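Local atomic coordinates of transcription anti-terminator antagonist UpxZ (Bacteroides uniformis ATCC 8492, PDB entry 4EPZ), a protein that probably antagonises transcription anti-termination and thereby takes part in regulating capsular polysaccharide synthesis. Residues Glu11-Ala16 and Cys63-Met68; Leu6-Glu11 and Asp46-Glu51; Gln126-Trp131 and Glu142-Leu147; Arg106-Gly111 and His122-Leu127. All blocks are in the same frame, centred on the assembly; numbering follows the deposited sequence. Where two conformers were deposited one is given.

Contact 1: Glu11-Ala16 and Cys63-Met68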
# COMPACT_ATOMS: atom_id res chain seq x y z
N GLU A 11 -3.24 -10.68 6.72
CA GLU A 11 -2.54 -10.52 8.00
C GLU A 11 -1.46 -9.45 7.85
O GLU A 11 -1.39 -8.55 8.68
CB GLU A 11 -1.89 -11.83 8.44
CG GLU A 11 -2.80 -12.77 9.21
CD GLU A 11 -2.25 -14.17 9.45
OE1 GLU A 11 -1.02 -14.38 9.30
OE2 GLU A 11 -3.05 -15.06 9.81
N LEU A 12 -0.68 -9.51 6.75
CA LEU A 12 0.35 -8.54 6.45
C LEU A 12 -0.27 -7.15 6.23
O LEU A 12 0.28 -6.19 6.73
CB LEU A 12 1.18 -8.94 5.22
CG LEU A 12 2.37 -8.02 4.89
CD1 LEU A 12 3.30 -7.78 6.14
CD2 LEU A 12 3.20 -8.58 3.73
N GLN A 13 -1.39 -7.03 5.48
CA GLN A 13 -2.02 -5.71 5.30
C GLN A 13 -2.38 -5.09 6.66
O GLN A 13 -2.12 -3.90 6.87
CB GLN A 13 -3.32 -5.84 4.49
CG GLN A 13 -3.08 -6.02 3.02
CD GLN A 13 -4.38 -6.28 2.30
OE1 GLN A 13 -5.46 -5.86 2.73
NE2 GLN A 13 -4.31 -6.99 1.20
N ARG A 14 -2.96 -5.92 7.56
CA ARG A 14 -3.37 -5.49 8.89
C ARG A 14 -2.15 -5.04 9.72
O ARG A 14 -2.17 -3.95 10.32
CB ARG A 14 -4.11 -6.64 9.59
CG ARG A 14 -5.61 -6.40 9.73
CD ARG A 14 -6.49 -7.65 9.61
NE ARG A 14 -5.99 -8.84 10.31
CZ ARG A 14 -6.03 -10.06 9.80
NH1 ARG A 14 -6.52 -10.26 8.58
NH2 ARG A 14 -5.58 -11.10 10.49
N MSE A 15 -1.10 -5.87 9.75
CA MSE A 15 0.11 -5.58 10.53
C MSE A 15 0.84 -4.35 10.02
O MSE A 15 1.29 -3.54 10.84
CB MSE A 15 1.05 -6.78 10.56
CG MSE A 15 2.02 -6.71 11.71
SE MSE A 15 3.07 -8.29 11.83
CE MSE A 15 1.79 -9.41 12.89
N ALA A 16 0.94 -4.21 8.67
CA ALA A 16 1.61 -3.05 8.09
C ALA A 16 0.83 -1.78 8.45
O ALA A 16 1.43 -0.77 8.82
CB ALA A 16 1.73 -3.20 6.57
N CYS A 63 -0.26 -8.07 -3.77
CA CYS A 63 0.49 -6.87 -4.13
C CYS A 63 0.28 -5.77 -3.12
O CYS A 63 1.24 -5.08 -2.78
CB CYS A 63 0.10 -6.41 -5.51
SG CYS A 63 0.76 -7.47 -6.79
N LEU A 64 -0.97 -5.56 -2.70
CA LEU A 64 -1.22 -4.51 -1.72
C LEU A 64 -0.50 -4.82 -0.41
O LEU A 64 0.15 -3.93 0.14
CB LEU A 64 -2.72 -4.33 -1.47
CG LEU A 64 -3.06 -3.23 -0.43
CD1 LEU A 64 -2.56 -1.85 -0.89
CD2 LEU A 64 -4.55 -3.22 -0.12
N ALA A 65 -0.58 -6.09 0.07
CA ALA A 65 0.13 -6.46 1.30
C ALA A 65 1.64 -6.19 1.18
O ALA A 65 2.24 -5.67 2.12
CB ALA A 65 -0.10 -7.94 1.62
N LEU A 66 2.23 -6.52 0.04
CA LEU A 66 3.68 -6.37 -0.17
C LEU A 66 4.09 -4.93 -0.21
O LEU A 66 5.10 -4.57 0.41
CB LEU A 66 4.11 -7.09 -1.45
CG LEU A 66 4.06 -8.62 -1.37
CD1 LEU A 66 4.22 -9.22 -2.78
CD2 LEU A 66 5.13 -9.16 -0.38
N LEU A 67 3.32 -4.08 -0.92
CA LEU A 67 3.64 -2.65 -1.01
C LEU A 67 3.51 -1.99 0.34
O LEU A 67 4.36 -1.18 0.75
CB LEU A 67 2.73 -1.95 -2.04
CG LEU A 67 3.29 -0.74 -2.77
CD1 LEU A 67 4.75 -0.96 -3.23
CD2 LEU A 67 2.37 -0.38 -3.96
N MSE A 68 2.42 -2.31 1.05
CA MSE A 68 2.20 -1.79 2.40
C MSE A 68 3.30 -2.26 3.38
O MSE A 68 3.84 -1.44 4.12
CB MSE A 68 0.82 -2.21 2.92
CG MSE A 68 -0.29 -1.51 2.17
SE MSE A 68 -2.01 -1.91 2.95
CE MSE A 68 -1.77 -1.05 4.69

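Contact 2: Leu6-Glu11 and Asp46-Glu51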
# COMPACT_ATOMS: atom_id res chain seq x y z
N LEU A 6 -3.95 -15.92 0.79
CA LEU A 6 -4.81 -14.79 1.08
C LEU A 6 -4.81 -14.43 2.56
O LEU A 6 -4.75 -13.24 2.88
CB LEU A 6 -6.25 -15.07 0.61
CG LEU A 6 -7.25 -13.90 0.78
CD1 LEU A 6 -6.90 -12.70 -0.13
CD2 LEU A 6 -8.66 -14.38 0.50
N SER A 7 -4.90 -15.45 3.48
CA SER A 7 -4.88 -15.20 4.92
C SER A 7 -3.60 -14.47 5.30
O SER A 7 -3.66 -13.50 6.04
CB SER A 7 -4.99 -16.50 5.71
OG SER A 7 -6.34 -16.94 5.68
N ARG A 8 -2.46 -14.94 4.77
CA ARG A 8 -1.14 -14.35 4.99
C ARG A 8 -1.13 -12.89 4.49
O ARG A 8 -0.62 -12.01 5.16
CB ARG A 8 -0.07 -15.20 4.27
CG ARG A 8 0.23 -16.55 4.94
CD ARG A 8 1.10 -17.44 4.05
NE ARG A 8 2.44 -16.88 3.86
CZ ARG A 8 3.29 -17.25 2.90
NH1 ARG A 8 2.96 -18.19 2.03
NH2 ARG A 8 4.47 -16.65 2.79
N ALA A 9 -1.67 -12.66 3.30
CA ALA A 9 -1.70 -11.29 2.73
C ALA A 9 -2.57 -10.36 3.57
O ALA A 9 -2.18 -9.21 3.82
CB ALA A 9 -2.21 -11.31 1.29
N LEU A 10 -3.76 -10.83 3.99
CA LEU A 10 -4.62 -9.98 4.79
C LEU A 10 -3.98 -9.69 6.14
O LEU A 10 -4.12 -8.57 6.63
CB LEU A 10 -6.03 -10.58 4.95
CG LEU A 10 -6.79 -10.83 3.63
CD1 LEU A 10 -8.06 -11.63 3.88
CD2 LEU A 10 -7.07 -9.51 2.85
N GLU A 11 -3.24 -10.68 6.72
CA GLU A 11 -2.54 -10.52 8.00
C GLU A 11 -1.46 -9.45 7.85
O GLU A 11 -1.39 -8.55 8.68
CB GLU A 11 -1.89 -11.83 8.44
CG GLU A 11 -2.80 -12.77 9.21
CD GLU A 11 -2.25 -14.17 9.45
OE1 GLU A 11 -1.02 -14.38 9.30
OE2 GLU A 11 -3.05 -15.06 9.81
N ASP A 46 8.97 -10.48 2.97
CA ASP A 46 9.96 -11.30 2.27
C ASP A 46 9.40 -12.68 1.96
O ASP A 46 9.59 -13.17 0.84
CB ASP A 46 11.26 -11.39 3.08
CG ASP A 46 12.13 -10.15 2.96
OD1 ASP A 46 11.90 -9.33 2.03
OD2 ASP A 46 13.08 -10.02 3.77
N SER A 47 8.68 -13.31 2.90
CA SER A 47 8.13 -14.64 2.68
C SER A 47 7.08 -14.64 1.54
O SER A 47 7.06 -15.56 0.72
CB SER A 47 7.51 -15.18 3.97
OG SER A 47 6.93 -16.46 3.77
N LEU A 48 6.23 -13.61 1.49
CA LEU A 48 5.17 -13.53 0.49
C LEU A 48 5.64 -13.04 -0.89
O LEU A 48 4.97 -13.29 -1.89
CB LEU A 48 4.08 -12.59 1.01
CG LEU A 48 3.06 -13.20 1.99
CD1 LEU A 48 2.14 -12.12 2.56
CD2 LEU A 48 2.16 -14.27 1.28
N PHE A 49 6.77 -12.33 -0.93
CA PHE A 49 7.28 -11.72 -2.16
C PHE A 49 7.41 -12.68 -3.36
O PHE A 49 7.05 -12.28 -4.47
CB PHE A 49 8.63 -11.06 -1.88
CG PHE A 49 9.21 -10.38 -3.11
CD1 PHE A 49 8.65 -9.20 -3.59
CD2 PHE A 49 10.30 -10.93 -3.77
CE1 PHE A 49 9.19 -8.57 -4.72
CE2 PHE A 49 10.85 -10.29 -4.90
CZ PHE A 49 10.28 -9.13 -5.38
N SER A 50 7.86 -13.93 -3.15
CA SER A 50 8.05 -14.90 -4.24
C SER A 50 6.74 -15.54 -4.73
O SER A 50 6.76 -16.24 -5.75
CB SER A 50 9.05 -15.99 -3.83
OG SER A 50 8.58 -16.75 -2.73
N GLU A 51 5.62 -15.32 -4.03
CA GLU A 51 4.32 -15.89 -4.39
C GLU A 51 3.75 -15.13 -5.57
O GLU A 51 3.87 -13.90 -5.62
CB GLU A 51 3.35 -15.90 -3.19
CG GLU A 51 3.89 -16.68 -1.99
CD GLU A 51 3.92 -18.20 -2.10
OE1 GLU A 51 3.28 -18.75 -3.03
OE2 GLU A 51 4.54 -18.84 -1.22
O HOH W 1 6.00 -18.31 0.97

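Contact 3: Gln126-Trp131 and Glu142-Leu147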
# COMPACT_ATOMS: atom_id res chain seq x y z
N GLN A 126 -11.62 9.57 -9.21
CA GLN A 126 -12.86 9.14 -9.84
C GLN A 126 -13.57 8.11 -8.96
O GLN A 126 -14.80 8.13 -8.85
CB GLN A 126 -12.61 8.57 -11.25
CG GLN A 126 -12.34 9.65 -12.30
CD GLN A 126 -12.10 9.08 -13.68
OE1 GLN A 126 -11.23 8.23 -13.88
NE2 GLN A 126 -12.85 9.56 -14.66
N LEU A 127 -12.80 7.23 -8.29
CA LEU A 127 -13.38 6.23 -7.39
C LEU A 127 -13.99 6.93 -6.18
O LEU A 127 -15.12 6.62 -5.77
CB LEU A 127 -12.31 5.24 -6.92
CG LEU A 127 -12.32 3.86 -7.51
CD1 LEU A 127 -11.40 2.96 -6.73
CD2 LEU A 127 -13.76 3.26 -7.59
N ILE A 128 -13.28 7.94 -5.65
CA ILE A 128 -13.77 8.70 -4.50
C ILE A 128 -15.14 9.32 -4.83
O ILE A 128 -16.06 9.26 -4.00
CB ILE A 128 -12.76 9.81 -4.04
CG1 ILE A 128 -11.51 9.18 -3.41
CG2 ILE A 128 -13.40 10.78 -3.02
CD1 ILE A 128 -10.29 10.22 -3.15
N GLU A 129 -15.27 9.91 -6.03
CA GLU A 129 -16.50 10.57 -6.50
C GLU A 129 -17.69 9.61 -6.52
O GLU A 129 -18.83 10.05 -6.52
CB GLU A 129 -16.30 11.13 -7.92
CG GLU A 129 -15.47 12.40 -8.03
CD GLU A 129 -15.01 12.71 -9.44
OE1 GLU A 129 -15.82 12.55 -10.39
OE2 GLU A 129 -13.84 13.09 -9.61
N THR A 130 -17.44 8.28 -6.55
CA THR A 130 -18.55 7.31 -6.58
C THR A 130 -19.11 7.05 -5.16
O THR A 130 -20.18 6.46 -5.03
CB THR A 130 -18.15 5.99 -7.22
OG1 THR A 130 -17.28 5.24 -6.35
CG2 THR A 130 -17.60 6.16 -8.63
N TRP A 131 -18.39 7.49 -4.10
CA TRP A 131 -18.81 7.28 -2.71
C TRP A 131 -19.80 8.35 -2.23
O TRP A 131 -20.09 9.33 -2.92
CB TRP A 131 -17.59 7.23 -1.79
CG TRP A 131 -16.57 6.19 -2.14
CD1 TRP A 131 -16.75 5.07 -2.90
CD2 TRP A 131 -15.20 6.19 -1.74
NE1 TRP A 131 -15.58 4.35 -2.98
CE2 TRP A 131 -14.61 5.03 -2.28
CE3 TRP A 131 -14.41 7.05 -0.96
CZ2 TRP A 131 -13.26 4.69 -2.04
CZ3 TRP A 131 -13.10 6.71 -0.70
CH2 TRP A 131 -12.53 5.56 -1.26
N GLU A 142 -9.92 7.22 5.75
CA GLU A 142 -8.49 7.02 5.93
C GLU A 142 -7.73 7.06 4.60
O GLU A 142 -6.69 7.70 4.54
CB GLU A 142 -8.18 5.69 6.61
CG GLU A 142 -8.47 5.64 8.10
CD GLU A 142 -7.85 4.43 8.78
OE1 GLU A 142 -6.90 3.84 8.20
OE2 GLU A 142 -8.29 4.09 9.90
N ILE A 143 -8.24 6.35 3.57
CA ILE A 143 -7.50 6.26 2.29
C ILE A 143 -7.55 7.64 1.60
O ILE A 143 -6.57 8.02 0.97
CB ILE A 143 -7.98 5.10 1.39
CG1 ILE A 143 -6.92 4.79 0.27
CG2 ILE A 143 -9.39 5.35 0.82
CD1 ILE A 143 -5.51 4.32 0.91
N ILE A 144 -8.67 8.39 1.74
CA ILE A 144 -8.73 9.75 1.18
C ILE A 144 -7.61 10.64 1.83
O ILE A 144 -6.90 11.38 1.11
CB ILE A 144 -10.14 10.35 1.43
CG1 ILE A 144 -11.18 9.69 0.51
CG2 ILE A 144 -10.13 11.89 1.21
CD1 ILE A 144 -12.61 10.01 1.00
N GLU A 145 -7.45 10.52 3.15
CA GLU A 145 -6.45 11.25 3.91
C GLU A 145 -5.05 10.84 3.43
O GLU A 145 -4.19 11.70 3.19
CB GLU A 145 -6.64 10.99 5.42
CG GLU A 145 -5.76 11.83 6.33
CD GLU A 145 -5.88 11.49 7.81
OE1 GLU A 145 -6.93 10.96 8.23
OE2 GLU A 145 -4.90 11.75 8.55
N GLU A 146 -4.82 9.53 3.26
CA GLU A 146 -3.51 9.01 2.81
C GLU A 146 -3.15 9.56 1.42
O GLU A 146 -2.03 10.05 1.21
CB GLU A 146 -3.50 7.48 2.82
CG GLU A 146 -3.42 6.95 4.25
CD GLU A 146 -3.73 5.48 4.46
OE1 GLU A 146 -3.63 4.71 3.48
OE2 GLU A 146 -4.04 5.08 5.60
N LEU A 147 -4.11 9.51 0.49
CA LEU A 147 -3.92 10.04 -0.86
C LEU A 147 -3.60 11.52 -0.81
O LEU A 147 -2.62 11.95 -1.46
CB LEU A 147 -5.16 9.82 -1.72
CG LEU A 147 -5.09 10.39 -3.15
CD1 LEU A 147 -3.89 9.81 -3.95
CD2 LEU A 147 -6.42 10.20 -3.88

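Contact 4: Arg106-Gly111 and His122-Leu127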
# COMPACT_ATOMS: atom_id res chain seq x y z
N ARG A 106 -7.06 1.37 -2.62
CA ARG A 106 -5.79 1.27 -1.87
C ARG A 106 -4.62 1.01 -2.82
O ARG A 106 -3.57 1.62 -2.65
CB ARG A 106 -5.90 0.17 -0.80
CG ARG A 106 -6.85 0.63 0.33
CD ARG A 106 -7.21 -0.54 1.21
NE ARG A 106 -7.72 -0.08 2.51
CZ ARG A 106 -8.21 -0.89 3.44
NH1 ARG A 106 -8.30 -2.20 3.22
NH2 ARG A 106 -8.64 -0.40 4.60
N LEU A 107 -4.82 0.19 -3.85
CA LEU A 107 -3.73 -0.08 -4.80
C LEU A 107 -3.41 1.19 -5.61
O LEU A 107 -2.24 1.50 -5.87
CB LEU A 107 -4.10 -1.22 -5.75
CG LEU A 107 -4.03 -2.62 -5.15
CD1 LEU A 107 -4.76 -3.61 -6.08
CD2 LEU A 107 -2.56 -3.08 -5.02
N LEU A 108 -4.46 1.90 -6.04
CA LEU A 108 -4.22 3.16 -6.79
C LEU A 108 -3.48 4.16 -5.93
O LEU A 108 -2.56 4.80 -6.44
CB LEU A 108 -5.53 3.80 -7.27
CG LEU A 108 -6.33 3.06 -8.36
CD1 LEU A 108 -7.78 3.54 -8.33
CD2 LEU A 108 -5.69 3.33 -9.76
N THR A 109 -3.83 4.26 -4.62
CA THR A 109 -3.23 5.25 -3.74
C THR A 109 -1.78 4.88 -3.45
O THR A 109 -0.88 5.72 -3.57
CB THR A 109 -4.09 5.40 -2.48
OG1 THR A 109 -5.38 5.80 -2.90
CG2 THR A 109 -3.49 6.42 -1.52
N TRP A 110 -1.53 3.64 -3.02
CA TRP A 110 -0.16 3.18 -2.76
C TRP A 110 0.69 3.20 -4.02
O TRP A 110 1.87 3.57 -3.96
CB TRP A 110 -0.17 1.79 -2.12
CG TRP A 110 -0.45 1.90 -0.67
CD1 TRP A 110 -1.65 1.73 -0.05
CD2 TRP A 110 0.44 2.43 0.33
NE1 TRP A 110 -1.53 2.00 1.30
CE2 TRP A 110 -0.26 2.45 1.55
CE3 TRP A 110 1.81 2.79 0.32
CZ2 TRP A 110 0.34 2.86 2.75
CZ3 TRP A 110 2.39 3.20 1.51
CH2 TRP A 110 1.66 3.26 2.70
N GLY A 111 0.11 2.81 -5.16
CA GLY A 111 0.84 2.83 -6.43
C GLY A 111 1.21 4.25 -6.82
O GLY A 111 2.37 4.53 -7.19
N HIS A 122 -5.65 10.35 -10.78
CA HIS A 122 -6.87 10.70 -11.51
C HIS A 122 -7.93 9.63 -11.34
O HIS A 122 -9.08 9.95 -10.99
CB HIS A 122 -6.59 10.97 -13.00
CG HIS A 122 -7.80 11.40 -13.75
ND1 HIS A 122 -8.20 12.72 -13.78
CD2 HIS A 122 -8.71 10.65 -14.43
CE1 HIS A 122 -9.31 12.75 -14.50
NE2 HIS A 122 -9.66 11.54 -14.91
N GLU A 123 -7.53 8.35 -11.53
CA GLU A 123 -8.46 7.23 -11.36
C GLU A 123 -8.91 7.10 -9.88
O GLU A 123 -10.09 6.85 -9.63
CB GLU A 123 -7.79 5.95 -11.84
CG GLU A 123 -8.75 4.79 -11.82
CD GLU A 123 -8.27 3.56 -12.55
OE1 GLU A 123 -7.18 3.60 -13.18
OE2 GLU A 123 -9.00 2.54 -12.51
N ALA A 124 -8.00 7.32 -8.92
CA ALA A 124 -8.31 7.29 -7.50
C ALA A 124 -9.36 8.37 -7.16
O ALA A 124 -10.33 8.06 -6.46
CB ALA A 124 -7.04 7.49 -6.68
N HIS A 125 -9.22 9.61 -7.71
CA HIS A 125 -10.24 10.64 -7.45
C HIS A 125 -11.60 10.29 -8.07
O HIS A 125 -12.63 10.63 -7.49
CB HIS A 125 -9.78 12.02 -7.91
CG HIS A 125 -8.82 12.62 -6.93
ND1 HIS A 125 -9.25 13.07 -5.69
CD2 HIS A 125 -7.48 12.69 -6.97
CE1 HIS A 125 -8.17 13.47 -5.05
NE2 HIS A 125 -7.07 13.28 -5.80
N GLN A 126 -11.62 9.57 -9.21
CA GLN A 126 -12.86 9.14 -9.84
C GLN A 126 -13.57 8.11 -8.96
O GLN A 126 -14.80 8.13 -8.85
CB GLN A 126 -12.61 8.57 -11.25
CG GLN A 126 -12.34 9.65 -12.30
CD GLN A 126 -12.10 9.08 -13.68
OE1 GLN A 126 -11.23 8.23 -13.88
NE2 GLN A 126 -12.85 9.56 -14.66
N LEU A 127 -12.80 7.23 -8.29
CA LEU A 127 -13.38 6.23 -7.39
C LEU A 127 -13.99 6.93 -6.18
O LEU A 127 -15.12 6.62 -5.77
CB LEU A 127 -12.31 5.24 -6.92
CG LEU A 127 -12.32 3.86 -7.51
CD1 LEU A 127 -11.40 2.96 -6.73
CD2 LEU A 127 -13.76 3.26 -7.59

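Contact 1: Glu11-Ala16 and Cys63-Met68
Gln13 lays its CG against the backbone of Ala65 where the two helices come nearest, with Gln13 CA and Ala65 CA 4.6 Å apart. Helix 11-16 and helix 63-68 run roughly parallel, crossing at 30° with 8.3 Å between the axes of these short segments, a closeness consistent with the small side chain of Ala65. Apolar contacts form a row along the interface. Leu12 CB meets Ala65 CB at 3.9 Å, and one turn further on Ala16 CB meets Met68 CB, also at 3.9 Å.

Other methyls press on main chain. In Leu12, chi1 (-175°) sets CG anti to the backbone N, and CD2 lies 3.5 Å from Ala65 O. Ala16 CB rests 3.7 Å from Met68 C. The selenomethionine side chain of Met68 bends at its third torsion, and its CE lies 3.6 Å from Gln13 O.

The polar side chain behaves differently. Gln13 runs extended past CG and crosses Leu64 at about a right angle, with Leu64 CD2 at 3.9 Å from Gln13 CD. Its amide NE2 donates to the carbonyl O of Asn61, one turn before Ala65 in helix 56-72. No hydrogen bond links the two segments themselves. The contact is therefore held by close van der Waals packing in the buried interior of the helical bundle, and the polar tip of Gln13 ties helix 5-20 to the main chain of helix 56-72.

Contact 2: Leu6-Glu11 and Asp46-Glu51
Arg8 folds its guanidinium over Leu48, whose CD2 sits above the centre of the flat group, 3.6 Å from Arg8 CZ. Conformation explains how the two meet. Arg8 CG lies beside the backbone N (chi1 -73°), and the chain then bends at its third torsion. Leu48 also keeps CG beside its backbone N, anti to its carbonyl carbon, and the two side chains slide past each other in opposite directions. Leu48 CD2 sits within the bend of the arginine, touching Arg8 CB at 3.8 Å as well as the guanidinium. On the other branch, Leu48 CD1 reaches the Arg8 carbonyl at 3.8 Å from Arg8 O.

Charge is met less directly. Glu51, in the loop beyond helix 32-49, bends at its second torsion (chi2 -72°), and its carboxylate plane stands 87° from that of the guanidinium. The salt bridge from Arg8 NH1 to Glu51 OE2 is long, 3.7 Å. A water in the guanidinium plane supplements it: Arg8 NH2 donates to this water O at 2.9 Å, while the water donates to Ser47 O and to Glu51 OE2. Because Arg8 and Ser47 were each deposited in two conformers, this network describes one state of a partly exposed site.

The contact joins the start of helix 5-20 to the end of helix 32-49. Leu48 also packs on Leu12 and on Leu66 of helix 56-72, Phe49 touches helix 80-92, and a calcium ion lies about 5 Å from the Glu51 side chain.

Contact 3: Gln126-Trp131 and Glu142-Leu147
Ile144 projects into the notch between Ile128 and the indole of Trp131, and Ile144 and Ile128 contribute about equally to the fit. Ile144 CG1 stays beside the backbone N (chi1 -73°), which brings it to 3.8 Å from Ile128 CD1 and 3.7 Å from Trp131 CZ3. The terminal methyl, Ile144 CD1, lies in the plane of the indole at its benzo edge, also 3.7 Å from Trp131 CZ3. Ile143 adds a second bump at the same rim: its CG2 approaches Trp131 CH2 at 3.8 Å, with the two side chains roughly perpendicular.

In return, Ile128 reaches across with CD1 into the dip between Ile144 CG1 and Leu147 CD2, the latter 3.9 Å away. The indole is backed on one face by its own turn, where Leu127 O and Ile128 CA lie above the plane near its rim. Leu127 O accepts from Thr130 N and from Thr130 OG1, the latter at 2.6 Å.

Met105 of helix 102-115 also touches Ile128, Trp131 and Ile143. With aliphatic groups at an indole edge and no hydrogen bond between the segments, the pairing of helix 118-129 with helix 138-152 depends here on hydrophobic shape matching.

Contact 4: Arg106-Gly111 and His122-Leu127
Leu108 packs across Glu123 and Ala124, and it covers more of this interface than any other residue. Its path can be followed outward. CB meets the methyl of Ala124, with 4.0 Å between Leu108 CB and Ala124 CB, where the backbones are nearest. CG lies anti to the carbonyl carbon (chi1 -69°), and the two methyls beyond it differ in what they meet. Leu108 CD1 settles against the opposing helix, 3.8 Å from Ala124 N and the same from Glu123 CG, and also touches Leu127 CD1 at 4.0 Å. Leu108 CD2 lies against the length of Glu123, 3.9 Å from Glu123 CB and 3.7 Å from Glu123 OE1.

Glu123 CG is anti to the backbone N (chi1 -174°), the chain is extended beyond it, and the two side chains cross at about a right angle. One carboxylate oxygen, OE1, thus touches the leucine methyl as the methylenes do. The other oxygen, Glu123 OE2, forms a long, weak ion pair with Lys104. Thr109 stands at the edge of the contact: its hydroxyl is hydrogen-bonded to Met105 O one turn back, and Thr109 OG1 comes no closer than 4.5 Å to Ala124 CB.

The helices 102-115 and 118-129 run antiparallel, at 146° between the short segments, as a helical hairpin with axes 9.2 Å apart. Helix 138-152 packs on Thr109 through Ile143 and Leu147, whereas helix 56-72 is met by Arg106, Leu107 and Trp110.

The four contacts follow an all-helical chain from its beginning toward its end. Contacts 1 and 2 share helix 5-20, lie about 8 Å apart between centres and touch each other; helix 5-20 pairs with both helix 32-49 and helix 56-72, and the segments alternate along the chain. Contacts 4 and 3 come later, their centres about 7 Å apart, and share helix 118-129. Helix 102-115 bridges the two groups: Arg106, Leu107 and Trp110 of contact 4 pack on Leu64 of contact 1, although the centres stand about 17 Å apart. Contacts 2 and 3, with centres about 26 Å apart, lie on opposite sides of the chain's centre. These helices are thereby joined into one continuous bundle.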